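Local coordinates for protein 2-hydroxyisocaproyl-CoA dehydratase activator (PDB 4EHU) that uses ATP hydrolysis and a [4Fe-4S] cluster shared by its two subunits to pass one electron to (R)-2-hydroxyisocaproyl-CoA dehydratase in leucine fermentation, at residues A[59-64]-A[246-251]; A[158-163]-A[169-174]. All blocks are in the same frame, centred on the assembly; numbering follows the deposited sequence.

Contact 1: residues A[59-64]-A[246-251]; sequences KVVVTG and LGAALY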
ATOM      1  N   LYS A  59       2.542 -29.926  26.636  1.00 29.44           N
ATOM      2  CA  LYS A  59       3.362 -29.260  25.623  1.00 29.77           C
ATOM      3  C   LYS A  59       2.654 -28.016  25.089  1.00 28.77           C
ATOM      4  O   LYS A  59       1.420 -27.985  24.970  1.00 31.04           O
ATOM      5  CB  LYS A  59       3.656 -30.181  24.434  1.00 29.64           C
ATOM      6  CG  LYS A  59       4.441 -31.444  24.785  1.00 36.13           C
ATOM      7  CD  LYS A  59       5.897 -31.159  25.091  1.00 37.04           C
ATOM      8  CE  LYS A  59       6.673 -32.464  25.252  1.00 46.70           C
ATOM      9  NZ  LYS A  59       8.117 -32.267  25.580  1.00 46.95           N
ATOM     10  N   VAL A  60       3.453 -27.007  24.777  1.00 26.97           N
ATOM     11  CA  VAL A  60       2.980 -25.767  24.188  1.00 29.91           C
ATOM     12  C   VAL A  60       3.745 -25.512  22.904  1.00 32.91           C
ATOM     13  O   VAL A  60       4.967 -25.597  22.888  1.00 31.00           O
ATOM     14  CB  VAL A  60       3.231 -24.571  25.132  1.00 39.53           C
ATOM     15  CG1 VAL A  60       2.763 -23.267  24.479  1.00 50.99           C
ATOM     16  CG2 VAL A  60       2.539 -24.793  26.471  1.00 41.84           C
ATOM     17  N   VAL A  61       3.033 -25.203  21.825  1.00 26.92           N
ATOM     18  CA  VAL A  61       3.687 -24.781  20.584  1.00 25.30           C
ATOM     19  C   VAL A  61       3.202 -23.391  20.211  1.00 25.27           C
ATOM     20  O   VAL A  61       2.016 -23.089  20.325  1.00 24.93           O
ATOM     21  CB  VAL A  61       3.408 -25.756  19.419  1.00 24.77           C
ATOM     22  CG1 VAL A  61       3.825 -25.139  18.073  1.00 29.44           C
ATOM     23  CG2 VAL A  61       4.111 -27.097  19.660  1.00 26.29           C
ATOM     24  N   VAL A  62       4.127 -22.544  19.765  1.00 25.49           N
ATOM     25  CA  VAL A  62       3.770 -21.206  19.313  1.00 25.53           C
ATOM     26  C   VAL A  62       4.103 -21.041  17.839  1.00 24.92           C
ATOM     27  O   VAL A  62       5.093 -21.576  17.340  1.00 27.20           O
ATOM     28  CB  VAL A  62       4.488 -20.125  20.151  1.00 26.18           C
ATOM     29  CG1 VAL A  62       5.994 -20.196  19.939  1.00 29.72           C
ATOM     30  CG2 VAL A  62       3.964 -18.743  19.804  1.00 33.40           C
ATOM     31  N   THR A  63       3.253 -20.297  17.152  1.00 26.10           N
ATOM     32  CA  THR A  63       3.410 -20.060  15.725  1.00 26.03           C
ATOM     33  C   THR A  63       3.091 -18.601  15.440  1.00 25.52           C
ATOM     34  O   THR A  63       2.760 -17.849  16.349  1.00 23.22           O
ATOM     35  CB  THR A  63       2.493 -21.003  14.915  1.00 22.19           C
ATOM     36  OG1 THR A  63       2.817 -20.945  13.516  1.00 21.22           O
ATOM     37  CG2 THR A  63       1.032 -20.654  15.111  1.00 24.87           C
ATOM     38  N   GLY A  64       3.222 -18.206  14.181  1.00 22.39           N
ATOM     39  CA  GLY A  64       2.883 -16.855  13.755  1.00 25.78           C
ATOM     40  C   GLY A  64       4.099 -15.950  13.674  1.00 25.29           C
ATOM     41  O   GLY A  64       5.207 -16.336  14.027  1.00 27.13           O
ATOM     42  N   LEU A 246      -4.850 -24.075  16.398  1.00 20.85           N
ATOM     43  CA  LEU A 246      -5.222 -25.485  16.442  1.00 21.60           C
ATOM     44  C   LEU A 246      -4.092 -26.350  15.906  1.00 22.32           C
ATOM     45  O   LEU A 246      -3.755 -27.373  16.511  1.00 21.34           O
ATOM     46  CB  LEU A 246      -6.492 -25.713  15.620  1.00 20.96           C
ATOM     47  CG  LEU A 246      -6.931 -27.163  15.516  1.00 20.50           C
ATOM     48  CD1 LEU A 246      -7.191 -27.743  16.907  1.00 23.27           C
ATOM     49  CD2 LEU A 246      -8.209 -27.218  14.666  1.00 22.58           C
ATOM     50  N   GLY A 247      -3.480 -25.931  14.795  1.00 20.01           N
ATOM     51  CA  GLY A 247      -2.381 -26.686  14.225  1.00 20.11           C
ATOM     52  C   GLY A 247      -1.223 -26.752  15.203  1.00 21.81           C
ATOM     53  O   GLY A 247      -0.622 -27.805  15.408  1.00 20.22           O
ATOM     54  N   ALA A 248      -0.923 -25.625  15.828  1.00 19.41           N
ATOM     55  CA  ALA A 248       0.116 -25.596  16.866  1.00 22.52           C
ATOM     56  C   ALA A 248      -0.214 -26.572  18.012  1.00 25.38           C
ATOM     57  O   ALA A 248       0.659 -27.304  18.500  1.00 22.01           O
ATOM     58  CB  ALA A 248       0.304 -24.167  17.406  1.00 21.75           C
ATOM     59  N   ALA A 249      -1.474 -26.600  18.440  1.00 22.60           N
ATOM     60  CA  ALA A 249      -1.875 -27.480  19.548  1.00 23.96           C
ATOM     61  C   ALA A 249      -1.709 -28.949  19.147  1.00 26.78           C
ATOM     62  O   ALA A 249      -1.386 -29.793  19.967  1.00 25.43           O
ATOM     63  CB  ALA A 249      -3.323 -27.188  19.977  1.00 22.24           C
ATOM     64  N   LEU A 250      -1.910 -29.243  17.869  1.00 22.61           N
ATOM     65  CA  LEU A 250      -1.779 -30.602  17.364  1.00 24.30           C
ATOM     66  C   LEU A 250      -0.306 -30.999  17.268  1.00 26.71           C
ATOM     67  O   LEU A 250       0.056 -32.139  17.584  1.00 26.21           O
ATOM     68  CB  LEU A 250      -2.452 -30.725  15.995  1.00 22.88           C
ATOM     69  CG  LEU A 250      -3.973 -30.791  16.061  1.00 19.70           C
ATOM     70  CD1 LEU A 250      -4.582 -30.399  14.698  1.00 20.90           C
ATOM     71  CD2 LEU A 250      -4.409 -32.186  16.472  1.00 23.58           C
ATOM     72  N   TYR A 251       0.552 -30.077  16.843  1.00 22.46           N
ATOM     73  CA  TYR A 251       1.985 -30.357  16.863  1.00 23.29           C
ATOM     74  C   TYR A 251       2.439 -30.515  18.302  1.00 24.58           C
ATOM     75  O   TYR A 251       3.358 -31.268  18.576  1.00 26.17           O
ATOM     76  CB  TYR A 251       2.809 -29.269  16.185  1.00 24.05           C
ATOM     77  CG  TYR A 251       2.780 -29.388  14.692  1.00 24.48           C
ATOM     78  CD1 TYR A 251       3.237 -30.536  14.063  1.00 25.66           C
ATOM     79  CD2 TYR A 251       2.277 -28.360  13.904  1.00 25.28           C
ATOM     80  CE1 TYR A 251       3.184 -30.668  12.707  1.00 26.37           C
ATOM     81  CE2 TYR A 251       2.249 -28.471  12.554  1.00 24.95           C
ATOM     82  CZ  TYR A 251       2.692 -29.627  11.949  1.00 28.96           C
ATOM     83  OH  TYR A 251       2.647 -29.736  10.576  1.00 27.86           O
TER

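Contact 2: residues A[158-163]-A[169-174]; sequences VSISST and ESEVIS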
ATOM      1  N   VAL A 158     -20.133  -0.718  -6.297  1.00 18.47           N
ATOM      2  CA  VAL A 158     -19.406   0.447  -6.826  1.00 17.27           C
ATOM      3  C   VAL A 158     -18.060  -0.007  -7.392  1.00 18.68           C
ATOM      4  O   VAL A 158     -17.503  -0.981  -6.954  1.00 28.07           O
ATOM      5  CB  VAL A 158     -19.085   1.497  -5.759  1.00 21.20           C
ATOM      6  CG1 VAL A 158     -20.329   1.984  -5.068  1.00 28.15           C
ATOM      7  CG2 VAL A 158     -18.030   0.947  -4.765  1.00 29.94           C
ATOM      8  N   SER A 159     -17.549   0.722  -8.365  1.00 28.64           N
ATOM      9  CA  SER A 159     -16.261   0.364  -8.934  1.00 40.18           C
ATOM     10  C   SER A 159     -15.172   1.004  -8.087  1.00 23.18           C
ATOM     11  O   SER A 159     -15.316   2.135  -7.652  1.00 27.87           O
ATOM     12  CB  SER A 159     -16.174   0.837 -10.382  1.00 42.11           C
ATOM     13  OG  SER A 159     -16.539   2.205 -10.486  1.00 50.34           O
ATOM     14  N   ILE A 160     -14.120   0.246  -7.809  1.00 32.27           N
ATOM     15  CA  ILE A 160     -12.900   0.815  -7.237  1.00 23.44           C
ATOM     16  C   ILE A 160     -11.808   0.481  -8.230  1.00 21.76           C
ATOM     17  O   ILE A 160     -11.517  -0.692  -8.455  1.00 20.63           O
ATOM     18  CB  ILE A 160     -12.550   0.213  -5.875  1.00 22.44           C
ATOM     19  CG1 ILE A 160     -13.681   0.477  -4.869  1.00 31.72           C
ATOM     20  CG2 ILE A 160     -11.227   0.778  -5.359  1.00 23.53           C
ATOM     21  CD1 ILE A 160     -13.390  -0.056  -3.490  1.00 34.88           C
ATOM     22  N   SER A 161     -11.245   1.518  -8.835  1.00 22.35           N
ATOM     23  CA  SER A 161     -10.294   1.380  -9.916  1.00 21.48           C
ATOM     24  C   SER A 161      -8.926   1.010  -9.341  1.00 23.21           C
ATOM     25  O   SER A 161      -8.221   0.150  -9.866  1.00 25.38           O
ATOM     26  CB  SER A 161     -10.149   2.707 -10.664  1.00 25.62           C
ATOM     27  OG  SER A 161      -9.214   2.576 -11.710  1.00 44.23           O
ATOM     28  N   SER A 162      -8.590   1.675  -8.247  1.00 21.08           N
ATOM     29  CA  SER A 162      -7.269   1.546  -7.629  1.00 21.94           C
ATOM     30  C   SER A 162      -7.091   0.206  -6.964  1.00 21.33           C
ATOM     31  O   SER A 162      -8.017  -0.312  -6.339  1.00 23.33           O
ATOM     32  CB  SER A 162      -7.086   2.631  -6.562  1.00 25.39           C
ATOM     33  OG  SER A 162      -7.150   3.921  -7.130  1.00 35.33           O
ATOM     34  N   THR A 163      -5.890  -0.352  -7.060  1.00 18.55           N
ATOM     35  CA  THR A 163      -5.586  -1.552  -6.313  1.00 16.90           C
ATOM     36  C   THR A 163      -4.827  -1.208  -5.016  1.00 20.02           C
ATOM     37  O   THR A 163      -4.777  -2.036  -4.120  1.00 23.34           O
ATOM     38  CB  THR A 163      -4.711  -2.531  -7.136  1.00 20.13           C
ATOM     39  OG1 THR A 163      -3.612  -1.826  -7.714  1.00 27.57           O
ATOM     40  CG2 THR A 163      -5.525  -3.164  -8.248  1.00 27.28           C
ATOM     41  N   GLU A 169      -8.716   4.233  -0.775  1.00 20.39           N
ATOM     42  CA  GLU A 169      -9.357   4.992   0.300  1.00 24.84           C
ATOM     43  C   GLU A 169      -9.932   6.315  -0.226  1.00 25.31           C
ATOM     44  O   GLU A 169     -11.040   6.712   0.137  1.00 23.27           O
ATOM     45  CB  GLU A 169      -8.358   5.281   1.420  1.00 33.22           C
ATOM     46  CG  GLU A 169      -8.862   6.296   2.419  1.00 56.35           C
ATOM     47  CD  GLU A 169      -8.006   6.376   3.670  1.00 67.48           C
ATOM     48  OE1 GLU A 169      -6.884   5.838   3.665  1.00 35.78           O
ATOM     49  OE2 GLU A 169      -8.459   6.975   4.669  1.00 85.26           O
ATOM     50  N   SER A 170      -9.181   7.005  -1.073  1.00 24.85           N
ATOM     51  CA  SER A 170      -9.712   8.230  -1.677  1.00 24.86           C
ATOM     52  C   SER A 170     -10.963   7.968  -2.520  1.00 24.75           C
ATOM     53  O   SER A 170     -11.889   8.783  -2.525  1.00 24.21           O
ATOM     54  CB  SER A 170      -8.648   8.897  -2.529  1.00 26.48           C
ATOM     55  OG  SER A 170      -7.610   9.385  -1.704  1.00 30.27           O
ATOM     56  N   GLU A 171     -10.998   6.852  -3.245  1.00 23.61           N
ATOM     57  CA  GLU A 171     -12.204   6.534  -4.024  1.00 22.49           C
ATOM     58  C   GLU A 171     -13.394   6.278  -3.116  1.00 21.75           C
ATOM     59  O   GLU A 171     -14.490   6.688  -3.437  1.00 23.83           O
ATOM     60  CB  GLU A 171     -12.014   5.314  -4.949  1.00 21.24           C
ATOM     61  CG  GLU A 171     -10.981   5.580  -6.035  1.00 25.14           C
ATOM     62  CD  GLU A 171     -10.852   4.421  -7.018  1.00 29.69           C
ATOM     63  OE1 GLU A 171     -11.866   4.037  -7.642  1.00 27.05           O
ATOM     64  OE2 GLU A 171      -9.732   3.895  -7.159  1.00 29.94           O
ATOM     65  N   VAL A 172     -13.164   5.601  -1.999  1.00 18.26           N
ATOM     66  CA  VAL A 172     -14.236   5.268  -1.062  1.00 19.21           C
ATOM     67  C   VAL A 172     -14.754   6.549  -0.405  1.00 21.15           C
ATOM     68  O   VAL A 172     -15.954   6.735  -0.259  1.00 23.40           O
ATOM     69  CB  VAL A 172     -13.757   4.240  -0.006  1.00 22.30           C
ATOM     70  CG1 VAL A 172     -14.738   4.122   1.152  1.00 21.07           C
ATOM     71  CG2 VAL A 172     -13.554   2.880  -0.658  1.00 20.58           C
ATOM     72  N   ILE A 173     -13.847   7.443  -0.039  1.00 23.86           N
ATOM     73  CA  ILE A 173     -14.253   8.755   0.461  1.00 29.12           C
ATOM     74  C   ILE A 173     -15.135   9.473  -0.554  1.00 28.10           C
ATOM     75  O   ILE A 173     -16.145  10.068  -0.192  1.00 27.35           O
ATOM     76  CB  ILE A 173     -13.031   9.603   0.830  1.00 22.79           C
ATOM     77  CG1 ILE A 173     -12.371   9.002   2.064  1.00 26.67           C
ATOM     78  CG2 ILE A 173     -13.428  11.072   1.092  1.00 27.08           C
ATOM     79  CD1 ILE A 173     -11.048   9.649   2.437  1.00 39.37           C
ATOM     80  N   SER A 174     -14.778   9.395  -1.830  0.51 23.96           N
ATOM     81  CA  SER A 174     -15.562  10.051  -2.866  0.51 24.33           C
ATOM     82  C   SER A 174     -16.933   9.417  -3.012  0.51 26.12           C
ATOM     83  O   SER A 174     -17.927  10.110  -3.232  0.51 26.93           O
ATOM     84  CB  SER A 174     -14.830  10.016  -4.200  0.51 31.51           C
ATOM     85  OG  SER A 174     -13.712  10.872  -4.149  0.51 27.68           O
TER
HETATM   86  O   HOH W   1     -14.082   5.227  -8.258  1.00 37.35           O

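Contact 1: residues A[59-64]-A[246-251]
Val61 sits squarely on Ala248, and this pair is the tight part of the contact. Val61 CB lies 3.3 Å from Ala248 O, while CG1, anti to the backbone N (chi1 167°), comes within 3.7 Å of Ala248 CB. Ala248 CB rests 3.6 Å from Val61 O, so the small alanine lets strand and helix come close: the axes of 59-63 and 246-251 pass 6.9 Å apart, running in roughly opposed directions at 141°. The other methyl of Val61, CG2, reaches along the helix to the backbone of Tyr251, 4.0 Å from its C atom. Around this pair the fit is looser. Thr63 adds one methyl, CG2, at 4.3 Å from Ala248 CB, and its hydroxyl is bonded instead to Ile77 O. Tyr251 is partly exposed; of its side chain CB alone comes near Val61, at 4.3 Å from CG2, and its ring leads away to a cation-pi contact with Arg85. The whole contact is apolar or van der Waals in kind. Strand 57-63 lies between 2-8 and 75-76 in a mixed sheet of the actin-like fold, and helix 243-261 packs on one face of it, with helix 79-90 touching both Thr63 and Leu250.

Contact 2: residues A[158-163]-A[169-174]
Glu171 reaches out from its helix and plugs its carboxylate into the backbone of residues 161-162. Glu171 OE1 takes the N-H of Ser161, N to O 2.9 Å, in a nearly straight bond (169°). Glu171 OE2 accepts from Ser162 N at 2.7 Å, more bent at 151°. Both oxygens use their syn lone pairs, so the carboxylate faces two successive amides like a fork. OE2 is gripped a second time by Ser162 OG, which donates to Glu171 OE2 at 2.6 Å and meets it nearly along the C-O bond. The chi1 of Ser162, -62°, sets OG beside the residue's own N, and both reach the same oxygen. A water donates to Glu171 OE1 at 2.6 Å and makes a weak, long bond to Ser159 O, whose firmer partner is His175 NE2. The loop runs directly into Cys164, a ligand of the [4Fe-4S] cluster that the homodimer shares, and then into helix 165-177; Glu171 therefore ties the helix back to the chain just before that ligand. Over one face of the carboxylate, Ile160 sets CG2 3.9 Å from Glu171 OE2 and extends CD1 to Val172 CG2 at 4.1 Å. Ile189 and Ser192 of helix 182-204 back Ile160, while Ile140 and Ile185 pack on Val172. Ser170, the residue before Glu171, bonds through OG to Arg131 of the second subunit.

In the fold
Contact 1 is buried and contact 2 lies at the surface, on the other side of the chain's centre; their centres are 39 Å apart and they share no element. The first joins parts of the chain 182 residues apart, packing helix 243-261 on strand 57-63, with the side chain of Thr63 about 8 Å from the bound nucleotide analogue and the magnesium ion. The second is local, closing a short loop onto the helix that follows it, with the side chain of Ser162 about 8 Å from the iron-sulfur cluster. Chemistry follows place: small apolar groups fit together in the interior, whereas a charged carboxylate, backbone amides and water carry the outer contact, over a modest apolar base.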